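Local structure of tryptophan decarboxylase 1 (Oryza sativa subsp. japonica, 6KHO) at residues 240-245 with 427-432; 268-273 with 313-318; 279-284 with 295-300; 305-310 with 330-335. The protein is a pyridoxal-phosphate-dependent, homodimeric decarboxylase that converts L-tryptophan to tryptamine and 5-hydroxy-L-tryptophan to serotonin. All coordinates share one frame; numbering follows the deposited sequence.

Interaction 1: residues 240-245 with 427-432; sequences TDYGLD and VVVPRN
Just before D241, which meets P430 across the contact, the hydroxyl OG1 of T240 donates to O of G243 at 2.6 Å, the donor lying 18° from the carbonyl plane. The backbone bond from G243 N to T240 O closes a type I' turn over T240-G243, and the hydroxyl bond braces the same two residues. D241 and Y242 occupy the two central positions with positive phi, a tight bend that offers both side chains to the loop at 427-432.

The carboxylate of D241 rests against the pyrrolidine ring of P430: OD1 comes 3.5 Å from CD of P430, while OD2 stands 3.7 Å from CG of the same ring. CG of D241 is anti to the carbonyl carbon (chi1 -70°), the setting from which the carboxylate reaches the proline, and the two side chains cross obliquely. Next to it, the ring of Y242 offers CD2 and CE2 to CG1 of V429, 4.1 Å from each, the two side chains meeting at about a right angle. V478 of strand 474-478 packs on both Y242 and V429, so the contact joins the turn ahead of helix 246-258 to the small C-terminal sheet. With an alanine here in place of D241, both oxygens that lie on the proline would be gone, and CD and CG of P430 would probably be left without their mate across the contact.

No hydrogen bond or salt bridge spans the two segments. This partly buried contact consists of van der Waals touches, to which a weak C-H to oxygen attraction at the proline CD, bonded to an amide nitrogen, may add.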
loop_
_atom_site.group_PDB
_atom_site.type_symbol
_atom_site.label_atom_id
_atom_site.label_comp_id
_atom_site.label_asym_id
_atom_site.label_seq_id
_atom_site.Cartn_x
_atom_site.Cartn_y
_atom_site.Cartn_z
ATOM N N THR A 240 17.218 -3.174 31.672
ATOM C CA THR A 240 17.458 -2.192 30.615
ATOM C C THR A 240 16.178 -1.457 30.203
ATOM O O THR A 240 16.105 -0.916 29.092
ATOM C CB THR A 240 18.074 -2.862 29.386
ATOM O OG1 THR A 240 17.181 -3.881 28.919
ATOM C CG2 THR A 240 19.428 -3.484 29.721
ATOM N N ASP A 241 15.169 -1.444 31.077
ATOM C CA ASP A 241 13.840 -0.932 30.751
ATOM C C ASP A 241 13.323 -1.561 29.461
ATOM O O ASP A 241 12.678 -0.911 28.633
ATOM C CB ASP A 241 13.840 0.593 30.679
ATOM C CG ASP A 241 14.022 1.232 32.048
ATOM O OD1 ASP A 241 13.478 0.684 33.037
ATOM O OD2 ASP A 241 14.711 2.269 32.140
ATOM N N TYR A 242 13.626 -2.844 29.295
ATOM C CA TYR A 242 13.200 -3.680 28.182
ATOM C C TYR A 242 13.785 -3.239 26.839
ATOM O O TYR A 242 13.327 -3.706 25.794
ATOM C CB TYR A 242 11.669 -3.770 28.142
ATOM C CG TYR A 242 11.148 -4.387 29.432
ATOM C CD1 TYR A 242 11.083 -5.772 29.579
ATOM C CD2 TYR A 242 10.784 -3.592 30.519
ATOM C CE1 TYR A 242 10.636 -6.355 30.764
ATOM C CE2 TYR A 242 10.332 -4.168 31.714
ATOM C CZ TYR A 242 10.264 -5.552 31.826
ATOM O OH TYR A 242 9.824 -6.145 32.990
ATOM N N GLY A 243 14.816 -2.379 26.843
ATOM C CA GLY A 243 15.601 -2.157 25.644
ATOM C C GLY A 243 16.603 -3.279 25.389
ATOM O O GLY A 243 16.974 -4.040 26.286
ATOM N N LEU A 244 17.043 -3.389 24.135
ATOM C CA LEU A 244 17.998 -4.431 23.771
ATOM C C LEU A 244 19.341 -4.207 24.463
ATOM O O LEU A 244 19.916 -3.114 24.397
ATOM C CB LEU A 244 18.187 -4.477 22.256
ATOM C CG LEU A 244 19.142 -5.547 21.720
ATOM C CD1 LEU A 244 18.676 -6.954 22.093
ATOM C CD2 LEU A 244 19.261 -5.413 20.209
ATOM N N ASP A 245 19.828 -5.244 25.147
ATOM C CA ASP A 245 21.160 -5.217 25.739
ATOM C C ASP A 245 22.178 -5.592 24.668
ATOM O O ASP A 245 22.111 -6.704 24.129
ATOM C CB ASP A 245 21.234 -6.187 26.916
ATOM C CG ASP A 245 22.554 -6.102 27.689
ATOM O OD1 ASP A 245 23.476 -5.358 27.281
ATOM O OD2 ASP A 245 22.655 -6.781 28.733
ATOM N N VAL A 427 3.224 2.973 38.058
ATOM C CA VAL A 427 3.704 3.182 36.696
ATOM C C VAL A 427 4.782 2.139 36.439
ATOM O O VAL A 427 5.796 2.106 37.140
ATOM C CB VAL A 427 4.245 4.605 36.498
ATOM C CG1 VAL A 427 4.941 4.729 35.144
ATOM C CG2 VAL A 427 3.111 5.627 36.615
ATOM N N VAL A 428 4.563 1.293 35.434
ATOM C CA VAL A 428 5.345 0.068 35.304
ATOM C C VAL A 428 6.742 0.338 34.735
ATOM O O VAL A 428 7.722 -0.275 35.169
ATOM C CB VAL A 428 4.559 -0.948 34.459
ATOM C CG1 VAL A 428 5.459 -2.086 34.011
ATOM C CG2 VAL A 428 3.385 -1.480 35.263
ATOM N N VAL A 429 6.869 1.232 33.758
ATOM C CA VAL A 429 8.177 1.569 33.195
ATOM C C VAL A 429 8.283 3.086 33.110
ATOM O O VAL A 429 7.269 3.794 33.176
ATOM C CB VAL A 429 8.395 0.926 31.803
ATOM C CG1 VAL A 429 8.347 -0.598 31.876
ATOM C CG2 VAL A 429 7.374 1.480 30.778
ATOM N N PRO A 430 9.498 3.618 32.970
ATOM C CA PRO A 430 9.630 5.063 32.739
ATOM C C PRO A 430 8.954 5.454 31.433
ATOM O O PRO A 430 8.944 4.690 30.466
ATOM C CB PRO A 430 11.148 5.283 32.671
ATOM C CG PRO A 430 11.751 4.079 33.327
ATOM C CD PRO A 430 10.807 2.947 33.082
ATOM N N ARG A 431 8.362 6.648 31.420
ATOM C CA ARG A 431 7.670 7.166 30.242
ATOM C C ARG A 431 8.657 7.969 29.399
ATOM O O ARG A 431 9.193 8.980 29.862
ATOM C CB ARG A 431 6.473 8.031 30.653
ATOM C CG ARG A 431 5.744 8.738 29.490
ATOM C CD ARG A 431 5.031 10.013 29.955
ATOM N NE ARG A 431 5.955 10.903 30.650
ATOM C CZ ARG A 431 6.875 11.653 30.045
ATOM N NH1 ARG A 431 6.988 11.637 28.720
ATOM N NH2 ARG A 431 7.690 12.415 30.764
ATOM N N ASN A 432 8.903 7.515 28.165
ATOM C CA ASN A 432 9.796 8.233 27.257
ATOM C C ASN A 432 9.063 9.213 26.347
ATOM O O ASN A 432 9.624 10.259 25.991
ATOM C CB ASN A 432 10.577 7.244 26.387
ATOM C CG ASN A 432 11.577 6.434 27.185
ATOM O OD1 ASN A 432 12.336 6.989 27.970
ATOM N ND2 ASN A 432 11.567 5.112 26.997
#

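Interaction 2: residues 268-273 with 313-318; sequences ATVGTT and HHLDGV. With PLP (pyridoxal-5'-phosphate), chain C.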
loop_
_atom_site.group_PDB
_atom_site.type_symbol
_atom_site.label_atom_id
_atom_site.label_comp_id
_atom_site.label_asym_id
_atom_site.label_seq_id
_atom_site.Cartn_x
_atom_site.Cartn_y
_atom_site.Cartn_z
ATOM N N ALA A 268 16.774 -2.730 15.329
ATOM C CA ALA A 268 16.710 -1.978 16.575
ATOM C C ALA A 268 15.462 -1.108 16.559
ATOM O O ALA A 268 15.130 -0.518 15.526
ATOM C CB ALA A 268 17.946 -1.096 16.758
ATOM N N THR A 269 14.762 -1.030 17.689
ATOM C CA THR A 269 13.524 -0.260 17.771
ATOM C C THR A 269 13.692 0.916 18.722
ATOM O O THR A 269 14.142 0.741 19.862
ATOM C CB THR A 269 12.348 -1.133 18.230
ATOM O OG1 THR A 269 12.156 -2.201 17.302
ATOM C CG2 THR A 269 11.040 -0.299 18.297
ATOM N N VAL A 270 13.320 2.106 18.257
ATOM C CA VAL A 270 13.223 3.293 19.099
ATOM C C VAL A 270 11.737 3.551 19.329
ATOM O O VAL A 270 11.036 4.066 18.446
ATOM C CB VAL A 270 13.922 4.504 18.471
ATOM C CG1 VAL A 270 13.729 5.741 19.350
ATOM C CG2 VAL A 270 15.403 4.207 18.277
ATOM N N GLY A 271 11.247 3.197 20.520
ATOM C CA GLY A 271 9.838 3.356 20.839
ATOM C C GLY A 271 9.027 2.097 20.580
ATOM O O GLY A 271 8.168 2.069 19.692
ATOM N N THR A 272 9.270 1.049 21.358
ATOM C CA THR A 272 8.594 -0.216 21.102
ATOM C C THR A 272 7.092 -0.083 21.338
ATOM O O THR A 272 6.626 0.778 22.083
ATOM C CB THR A 272 9.131 -1.330 22.005
ATOM O OG1 THR A 272 8.880 -0.985 23.370
ATOM C CG2 THR A 272 10.633 -1.567 21.783
ATOM N N THR A 273 6.337 -0.988 20.713
ATOM C CA THR A 273 4.881 -0.903 20.744
ATOM C C THR A 273 4.332 -1.154 22.143
ATOM O O THR A 273 3.395 -0.475 22.582
ATOM C CB THR A 273 4.288 -1.905 19.755
ATOM O OG1 THR A 273 4.746 -1.598 18.430
ATOM C CG2 THR A 273 2.772 -1.835 19.776
ATOM N N HIS A 313 18.228 12.703 20.956
ATOM C CA HIS A 313 19.286 11.831 21.465
ATOM C C HIS A 313 18.943 10.352 21.331
ATOM O O HIS A 313 19.858 9.519 21.300
ATOM C CB HIS A 313 19.601 12.152 22.929
ATOM C CG HIS A 313 18.474 11.858 23.868
ATOM N ND1 HIS A 313 18.338 10.646 24.512
ATOM C CD2 HIS A 313 17.428 12.619 24.272
ATOM C CE1 HIS A 313 17.257 10.672 25.270
ATOM N NE2 HIS A 313 16.685 11.856 25.142
ATOM N N HIS A 314 17.653 10.004 21.247
ATOM C CA HIS A 314 17.277 8.608 21.044
ATOM C C HIS A 314 17.749 8.068 19.704
ATOM O O HIS A 314 17.719 6.848 19.501
ATOM C CB HIS A 314 15.757 8.439 21.150
ATOM C CG HIS A 314 15.221 8.674 22.527
ATOM N ND1 HIS A 314 15.554 7.877 23.602
ATOM C CD2 HIS A 314 14.381 9.623 23.007
ATOM C CE1 HIS A 314 14.934 8.319 24.681
ATOM N NE2 HIS A 314 14.216 9.378 24.348
ATOM N N LEU A 315 18.157 8.936 18.782
ATOM C CA LEU A 315 18.639 8.501 17.478
ATOM C C LEU A 315 20.152 8.613 17.348
ATOM O O LEU A 315 20.686 8.395 16.255
ATOM C CB LEU A 315 17.956 9.302 16.366
ATOM C CG LEU A 315 16.488 8.958 16.106
ATOM C CD1 LEU A 315 15.976 9.732 14.883
ATOM C CD2 LEU A 315 16.335 7.455 15.915
ATOM N N ASP A 316 20.861 8.951 18.424
ATOM C CA ASP A 316 22.317 8.995 18.340
ATOM C C ASP A 316 22.857 7.636 17.903
ATOM O O ASP A 316 22.428 6.589 18.395
ATOM C CB ASP A 316 22.913 9.423 19.680
ATOM C CG ASP A 316 22.653 10.898 19.979
ATOM O OD1 ASP A 316 22.012 11.574 19.138
ATOM O OD2 ASP A 316 23.080 11.382 21.047
ATOM N N GLY A 317 23.767 7.654 16.937
ATOM C CA GLY A 317 24.266 6.443 16.330
ATOM C C GLY A 317 23.625 6.100 15.004
ATOM O O GLY A 317 24.125 5.202 14.308
ATOM N N VAL A 318 22.529 6.783 14.636
ATOM C CA VAL A 318 21.852 6.491 13.375
ATOM C C VAL A 318 22.796 6.704 12.200
ATOM O O VAL A 318 22.659 6.049 11.159
ATOM C CB VAL A 318 20.567 7.342 13.239
ATOM C CG1 VAL A 318 20.910 8.816 13.077
ATOM C CG2 VAL A 318 19.738 6.862 12.067
HETATM N N1 PLP C . 6.658 -0.960 14.512
HETATM C C2 PLP C . 6.356 -0.071 15.523
HETATM C C2A PLP C . 7.366 0.305 16.562
HETATM C C3 PLP C . 5.091 0.490 15.590
HETATM O O3 PLP C . 4.796 1.374 16.593
HETATM C C4 PLP C . 4.131 0.172 14.636
HETATM C C4A PLP C . 2.917 1.041 14.477
HETATM C C5 PLP C . 4.434 -0.724 13.620
HETATM C C6 PLP C . 5.703 -1.293 13.564
HETATM C C5A PLP C . 3.345 -1.050 12.619
HETATM O O4P PLP C . 3.813 -1.722 11.473
HETATM P P PLP C . 2.998 -1.648 10.070
HETATM O O1P PLP C . 1.540 -1.950 10.286
HETATM O O2P PLP C . 3.642 -2.644 9.138
HETATM O O3P PLP C . 3.072 -0.259 9.461
#
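V270 and H314 bring their CA atoms to within 7.0 Å, where the chain leaving strand 262-269 passes a short 3-10 turn. The 313-318 segment is held by two backbone bonds of its own, D316 N to H313 O and V318 N to L315 O, the second closing a type II turn with G317 at positive phi. On the other side, G271 also has positive phi (94°), a conformation in which a CB would press on the carbonyl oxygen of V270.

Both methyls of V270 are engaged. With chi1 at 177°, CG1 points opposite the backbone N and reaches CB of H314 at 3.8 Å; CG2, set beside that N, comes 3.7 Å from the carbonyl O of H314 and 4.1 Å from CD2 of L315. Both methyls thus lie against H314, and CG2 reaches on to L315. Strand 262-269 belongs to the mixed seven-stranded sheet of the fold type I PLP enzymes, and the chain after it reaches the cofactor. Here T273 OG1 lies 3.5 Å from O3 of PLP, and the carbonyl O of G271 lies 3.7 Å from its methyl C2A. Were V270 cut back to a glycine, a gap would probably open beside CB and the carbonyl of H314, and CD2 of L315 would lose its touch from this side.

The H314 ring leads away from V270; one of its faces has CE1 of H313 3.3 Å above it, toward the rim, and the ring of F433 meets it with the planes about 60° apart.

Interaction 3: residues 279-284 with 295-300; sequences DPVGAV and VHVDAA. With PLP (pyridoxal-5'-phosphate), chain C.
Four buried valines, V281 and V284 facing V297 and V295, carry the entire contact, and all four share one side-chain setting, CG1 extended opposite the backbone N (chi1 between 167° and 178°). CG1 of V281 meets CG2 of V297 at 3.8 Å, the two side chains crossing at about a right angle. One turn further along the helix, CG1 of V284 faces CG1 of V295 more loosely, at 4.4 Å. With no hydrogen bond across, the packing between these two segments is purely aliphatic.

Polar chemistry begins where the strand turns its other side to the cofactor. OD2 of D298 stands 2.8 Å from the pyridine N1 of PLP, the placement expected of the aspartate in fold type I enzymes. Its other oxygen, OD1, accepts from the backbone N of A300 at 3.1 Å, approached on the anti side and 34° out of the carboxylate plane; this Asx turn, with OD2 at N1, probably restrains the rotation of the carboxylate. The methyl CB of A300 lies 3.5 Å from both C2 and C3 of the cofactor ring.

Helix 281-289 is the crossover of a beta-alpha-beta unit between strands 262-269 and 294-298. V284 also packs on V266 of the first strand and on L249 of helix 246-258, V321 closes in on V281, V295 and V297, and T175 and M179 of helix 175-194 touch D298 on the cofactor side.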
loop_
_atom_site.group_PDB
_atom_site.type_symbol
_atom_site.label_atom_id
_atom_site.label_comp_id
_atom_site.label_asym_id
_atom_site.label_seq_id
_atom_site.Cartn_x
_atom_site.Cartn_y
_atom_site.Cartn_z
ATOM N N ASP A 279 15.925 0.945 22.094
ATOM C CA ASP A 279 17.184 0.231 21.911
ATOM C C ASP A 279 18.327 1.231 21.720
ATOM O O ASP A 279 18.137 2.280 21.097
ATOM C CB ASP A 279 17.093 -0.713 20.700
ATOM C CG ASP A 279 16.081 -1.858 20.896
ATOM O OD1 ASP A 279 15.654 -2.104 22.049
ATOM O OD2 ASP A 279 15.720 -2.529 19.896
ATOM N N PRO A 280 19.536 0.940 22.251
ATOM C CA PRO A 280 20.659 1.876 22.081
ATOM C C PRO A 280 21.267 1.763 20.690
ATOM O O PRO A 280 22.028 0.825 20.412
ATOM C CB PRO A 280 21.645 1.436 23.170
ATOM C CG PRO A 280 21.395 -0.041 23.302
ATOM C CD PRO A 280 19.936 -0.278 22.986
ATOM N N VAL A 281 20.943 2.724 19.818
ATOM C CA VAL A 281 21.159 2.548 18.382
ATOM C C VAL A 281 22.645 2.425 18.062
ATOM O O VAL A 281 23.062 1.522 17.328
ATOM C CB VAL A 281 20.511 3.706 17.596
ATOM C CG1 VAL A 281 20.912 3.640 16.138
ATOM C CG2 VAL A 281 18.981 3.678 17.747
ATOM N N GLY A 282 23.458 3.353 18.575
ATOM C CA GLY A 282 24.882 3.308 18.284
ATOM C C GLY A 282 25.539 2.026 18.762
ATOM O O GLY A 282 26.311 1.396 18.031
ATOM N N ALA A 283 25.230 1.611 19.989
ATOM C CA ALA A 283 25.847 0.396 20.516
ATOM C C ALA A 283 25.448 -0.836 19.708
ATOM O O ALA A 283 26.259 -1.755 19.542
ATOM C CB ALA A 283 25.474 0.213 21.988
ATOM N N VAL A 284 24.219 -0.866 19.182
ATOM C CA VAL A 284 23.782 -1.990 18.355
ATOM C C VAL A 284 24.538 -2.008 17.032
ATOM O O VAL A 284 24.965 -3.067 16.556
ATOM C CB VAL A 284 22.258 -1.923 18.129
ATOM C CG1 VAL A 284 21.821 -2.893 17.030
ATOM C CG2 VAL A 284 21.529 -2.236 19.418
ATOM N N VAL A 295 21.886 -3.119 9.694
ATOM C CA VAL A 295 21.169 -2.600 10.855
ATOM C C VAL A 295 20.048 -1.682 10.375
ATOM O O VAL A 295 20.310 -0.648 9.752
ATOM C CB VAL A 295 22.084 -1.843 11.821
ATOM C CG1 VAL A 295 21.252 -1.294 12.966
ATOM C CG2 VAL A 295 23.165 -2.784 12.371
ATOM N N HIS A 296 18.811 -2.044 10.690
ATOM C CA HIS A 296 17.654 -1.186 10.451
ATOM C C HIS A 296 17.099 -0.687 11.781
ATOM O O HIS A 296 17.009 -1.451 12.749
ATOM C CB HIS A 296 16.569 -1.934 9.681
ATOM C CG HIS A 296 15.343 -1.108 9.433
ATOM N ND1 HIS A 296 15.276 -0.170 8.428
ATOM C CD2 HIS A 296 14.153 -1.058 10.076
ATOM C CE1 HIS A 296 14.087 0.411 8.450
ATOM N NE2 HIS A 296 13.388 -0.108 9.444
ATOM N N VAL A 297 16.764 0.604 11.843
ATOM C CA VAL A 297 16.117 1.200 13.009
ATOM C C VAL A 297 14.625 1.373 12.703
ATOM O O VAL A 297 14.250 2.074 11.752
ATOM C CB VAL A 297 16.766 2.540 13.388
ATOM C CG1 VAL A 297 15.969 3.222 14.507
ATOM C CG2 VAL A 297 18.235 2.336 13.791
ATOM N N ASP A 298 13.773 0.734 13.510
ATOM C CA ASP A 298 12.317 0.909 13.440
ATOM C C ASP A 298 11.922 1.971 14.453
ATOM O O ASP A 298 11.962 1.720 15.666
ATOM C CB ASP A 298 11.593 -0.406 13.738
ATOM C CG ASP A 298 10.058 -0.249 13.814
ATOM O OD1 ASP A 298 9.509 0.805 13.414
ATOM O OD2 ASP A 298 9.390 -1.206 14.265
ATOM N N ALA A 299 11.558 3.160 13.965
ATOM C CA ALA A 299 11.095 4.250 14.819
ATOM C C ALA A 299 9.702 4.697 14.404
ATOM O O ALA A 299 9.408 5.889 14.351
ATOM C CB ALA A 299 12.062 5.428 14.793
ATOM N N ALA A 300 8.835 3.721 14.128
ATOM C CA ALA A 300 7.544 3.978 13.492
ATOM C C ALA A 300 6.749 5.054 14.215
ATOM O O ALA A 300 6.171 5.945 13.581
ATOM C CB ALA A 300 6.735 2.679 13.433
HETATM N N1 PLP C . 6.658 -0.960 14.512
HETATM C C2 PLP C . 6.356 -0.071 15.523
HETATM C C2A PLP C . 7.366 0.305 16.562
HETATM C C3 PLP C . 5.091 0.490 15.590
HETATM O O3 PLP C . 4.796 1.374 16.593
HETATM C C4 PLP C . 4.131 0.172 14.636
HETATM C C4A PLP C . 2.917 1.041 14.477
HETATM C C5 PLP C . 4.434 -0.724 13.620
HETATM C C6 PLP C . 5.703 -1.293 13.564
HETATM C C5A PLP C . 3.345 -1.050 12.619
HETATM O O4P PLP C . 3.813 -1.722 11.473
HETATM P P PLP C . 2.998 -1.648 10.070
HETATM O O1P PLP C . 1.540 -1.950 10.286
HETATM O O2P PLP C . 3.642 -2.644 9.138
HETATM O O3P PLP C . 3.072 -0.259 9.461
#

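Interaction 4: residues 305-310 with 330-335; sequences ACICPE and KWLMTC. With PLP (pyridoxal-5'-phosphate), chain C.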
loop_
_atom_site.group_PDB
_atom_site.type_symbol
_atom_site.label_atom_id
_atom_site.label_comp_id
_atom_site.label_asym_id
_atom_site.label_seq_id
_atom_site.Cartn_x
_atom_site.Cartn_y
_atom_site.Cartn_z
ATOM N N ALA A 305 8.808 12.249 17.288
ATOM C CA ALA A 305 9.227 13.093 18.400
ATOM C C ALA A 305 10.650 13.606 18.225
ATOM O O ALA A 305 11.027 14.596 18.864
ATOM C CB ALA A 305 9.104 12.328 19.723
ATOM N N CYS A 306 11.433 12.978 17.355
ATOM C CA CYS A 306 12.832 13.326 17.170
ATOM C C CYS A 306 13.026 14.575 16.326
ATOM O O CYS A 306 14.173 14.979 16.100
ATOM C CB CYS A 306 13.576 12.137 16.565
ATOM S SG CYS A 306 13.633 10.717 17.707
ATOM N N ILE A 307 11.939 15.207 15.873
ATOM C CA ILE A 307 12.035 16.554 15.330
ATOM C C ILE A 307 12.211 17.597 16.422
ATOM O O ILE A 307 12.453 18.771 16.112
ATOM C CB ILE A 307 10.798 16.890 14.470
ATOM C CG1 ILE A 307 9.569 17.094 15.364
ATOM C CG2 ILE A 307 10.581 15.800 13.424
ATOM C CD1 ILE A 307 8.338 17.658 14.643
ATOM N N CYS A 308 12.094 17.195 17.707
ATOM C CA CYS A 308 12.343 18.050 18.867
ATOM C C CYS A 308 13.726 17.765 19.439
ATOM O O CYS A 308 14.085 16.589 19.615
ATOM C CB CYS A 308 11.283 17.818 19.938
ATOM S SG CYS A 308 9.600 18.213 19.391
ATOM N N PRO A 309 14.520 18.804 19.723
ATOM C CA PRO A 309 15.902 18.569 20.193
ATOM C C PRO A 309 16.007 17.706 21.441
ATOM O O PRO A 309 16.963 16.932 21.576
ATOM C CB PRO A 309 16.417 19.993 20.450
ATOM C CG PRO A 309 15.639 20.850 19.491
ATOM C CD PRO A 309 14.264 20.224 19.420
ATOM N N GLU A 310 15.055 17.811 22.365
ATOM C CA GLU A 310 15.139 17.048 23.603
ATOM C C GLU A 310 14.883 15.556 23.409
ATOM O O GLU A 310 15.117 14.783 24.342
ATOM C CB GLU A 310 14.157 17.618 24.628
ATOM C CG GLU A 310 12.704 17.353 24.300
ATOM C CD GLU A 310 12.028 18.522 23.592
ATOM O OE1 GLU A 310 10.788 18.648 23.733
ATOM O OE2 GLU A 310 12.724 19.304 22.900
ATOM N N LYS A 330 1.553 7.764 12.193
ATOM C CA LYS A 330 1.348 7.594 13.625
ATOM C C LYS A 330 1.235 8.964 14.271
ATOM O O LYS A 330 0.127 9.446 14.512
ATOM C CB LYS A 330 2.489 6.793 14.259
ATOM C CG LYS A 330 2.561 5.379 13.756
ATOM C CD LYS A 330 1.986 4.414 14.741
ATOM C CE LYS A 330 2.762 3.121 14.691
ATOM N NZ LYS A 330 1.849 1.968 14.680
ATOM N N TRP A 331 2.370 9.629 14.485
ATOM C CA TRP A 331 2.435 10.806 15.346
ATOM C C TRP A 331 2.807 12.086 14.593
ATOM O O TRP A 331 3.314 13.031 15.206
ATOM C CB TRP A 331 3.441 10.531 16.475
ATOM C CG TRP A 331 3.253 11.325 17.742
ATOM C CD1 TRP A 331 2.234 12.197 18.043
ATOM C CD2 TRP A 331 4.122 11.318 18.881
ATOM N NE1 TRP A 331 2.424 12.725 19.308
ATOM C CE2 TRP A 331 3.578 12.206 19.835
ATOM C CE3 TRP A 331 5.314 10.636 19.189
ATOM C CZ2 TRP A 331 4.186 12.430 21.074
ATOM C CZ3 TRP A 331 5.913 10.862 20.409
ATOM C CH2 TRP A 331 5.350 11.749 21.339
ATOM N N LEU A 332 2.572 12.168 13.286
ATOM C CA LEU A 332 2.909 13.414 12.593
ATOM C C LEU A 332 1.746 13.919 11.733
ATOM O O LEU A 332 1.943 14.476 10.645
ATOM C CB LEU A 332 4.183 13.252 11.765
ATOM C CG LEU A 332 4.995 14.536 11.570
ATOM C CD1 LEU A 332 5.554 15.014 12.907
ATOM C CD2 LEU A 332 6.110 14.346 10.540
ATOM N N MET A 333 0.512 13.724 12.214
ATOM C CA MET A 333 -0.693 14.389 11.688
ATOM C C MET A 333 -0.930 14.139 10.202
ATOM O O MET A 333 -1.524 14.974 9.516
ATOM C CB MET A 333 -0.644 15.896 11.946
ATOM C CG MET A 333 -0.944 16.254 13.397
ATOM S SD MET A 333 -0.692 18.002 13.722
ATOM C CE MET A 333 1.064 18.070 13.689
ATOM N N THR A 334 -0.488 12.994 9.696
ATOM C CA THR A 334 -0.664 12.620 8.299
ATOM C C THR A 334 -1.491 11.342 8.252
ATOM O O THR A 334 -1.068 10.317 8.791
ATOM C CB THR A 334 0.697 12.405 7.629
ATOM O OG1 THR A 334 1.502 13.594 7.741
ATOM C CG2 THR A 334 0.523 12.062 6.172
ATOM N N CYS A 335 -2.665 11.388 7.622
ATOM C CA CYS A 335 -3.540 10.218 7.640
ATOM C C CYS A 335 -2.878 9.024 6.941
ATOM O O CYS A 335 -2.018 9.180 6.064
ATOM C CB CYS A 335 -4.887 10.542 6.968
ATOM S SG CYS A 335 -4.779 11.118 5.221
HETATM N N1 PLP C . 6.658 -0.960 14.512
HETATM C C2 PLP C . 6.356 -0.071 15.523
HETATM C C2A PLP C . 7.366 0.305 16.562
HETATM C C3 PLP C . 5.091 0.490 15.590
HETATM O O3 PLP C . 4.796 1.374 16.593
HETATM C C4 PLP C . 4.131 0.172 14.636
HETATM C C4A PLP C . 2.917 1.041 14.477
HETATM C C5 PLP C . 4.434 -0.724 13.620
HETATM C C6 PLP C . 5.703 -1.293 13.564
HETATM C C5A PLP C . 3.345 -1.050 12.619
HETATM O O4P PLP C . 3.813 -1.722 11.473
HETATM P P PLP C . 2.998 -1.648 10.070
HETATM O O1P PLP C . 1.540 -1.950 10.286
HETATM O O2P PLP C . 3.642 -2.644 9.138
HETATM O O3P PLP C . 3.072 -0.259 9.461
#
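Apolar packing joins the segments at two points, A305 on W331 and I307 on L332, all four residues buried. CB of A305 approaches the outer corner of the indole obliquely, 3.6 Å from CZ3 of W331 and 4.1 Å from its CH2. Two residues further along, the terminal methyl CD1 of I307 touches CD1 of L332 at 4.2 Å. W331 extends CG opposite its backbone N (chi1 -156°), which carries the six-membered ring across to the alanine; Y301 stacks on this indole, and H404 meets it at a steep angle.

Hydrogen bonds stay within each segment or lead outside. C308 N donates to O of A305, tightening the 305-308 turn. OG1 of T334 donates to O of L332 at 3.1 Å from well above the carbonyl plane, 44° out of it. The buried indole NE1 of W331 is satisfied by D408 of helix 386-420, so the indole is held by a hydrogen bond at NE1 as well as by packing.

The covalent link lies beside these contacts: NZ of K330 is joined to C4A of PLP at 1.4 Å, through a lysine chain bent at chi2, chi3 and chi4. This is the attachment expected of an internal aldimine, and K330 is the cofactor-attachment residue of this group II decarboxylase, the PLP-bound lysine found in fold type I enzymes generally.

Overall arrangement
Interactions 2, 3 and 4 are buried and each includes cofactor-pocket residues, whereas interaction 1 is only partly buried, nearer the periphery, and its residues stay clear of PLP. Interactions 2 and 3 lie closest, their centres about 5 Å apart; one uses strand 262-269 and the other its neighbour 294-298, bonded to one another through A268 and D298. D279 links interaction 3 to both interaction 2 at T269 and interaction 1 at L244. Interaction 4 joins the group through C306 against L315 and K330 against A300. Aliphatic packing dominates in the core, aromatic packing enters at 305-310 with 330-335, and a carboxylate on a proline ring appears only at the outer contact.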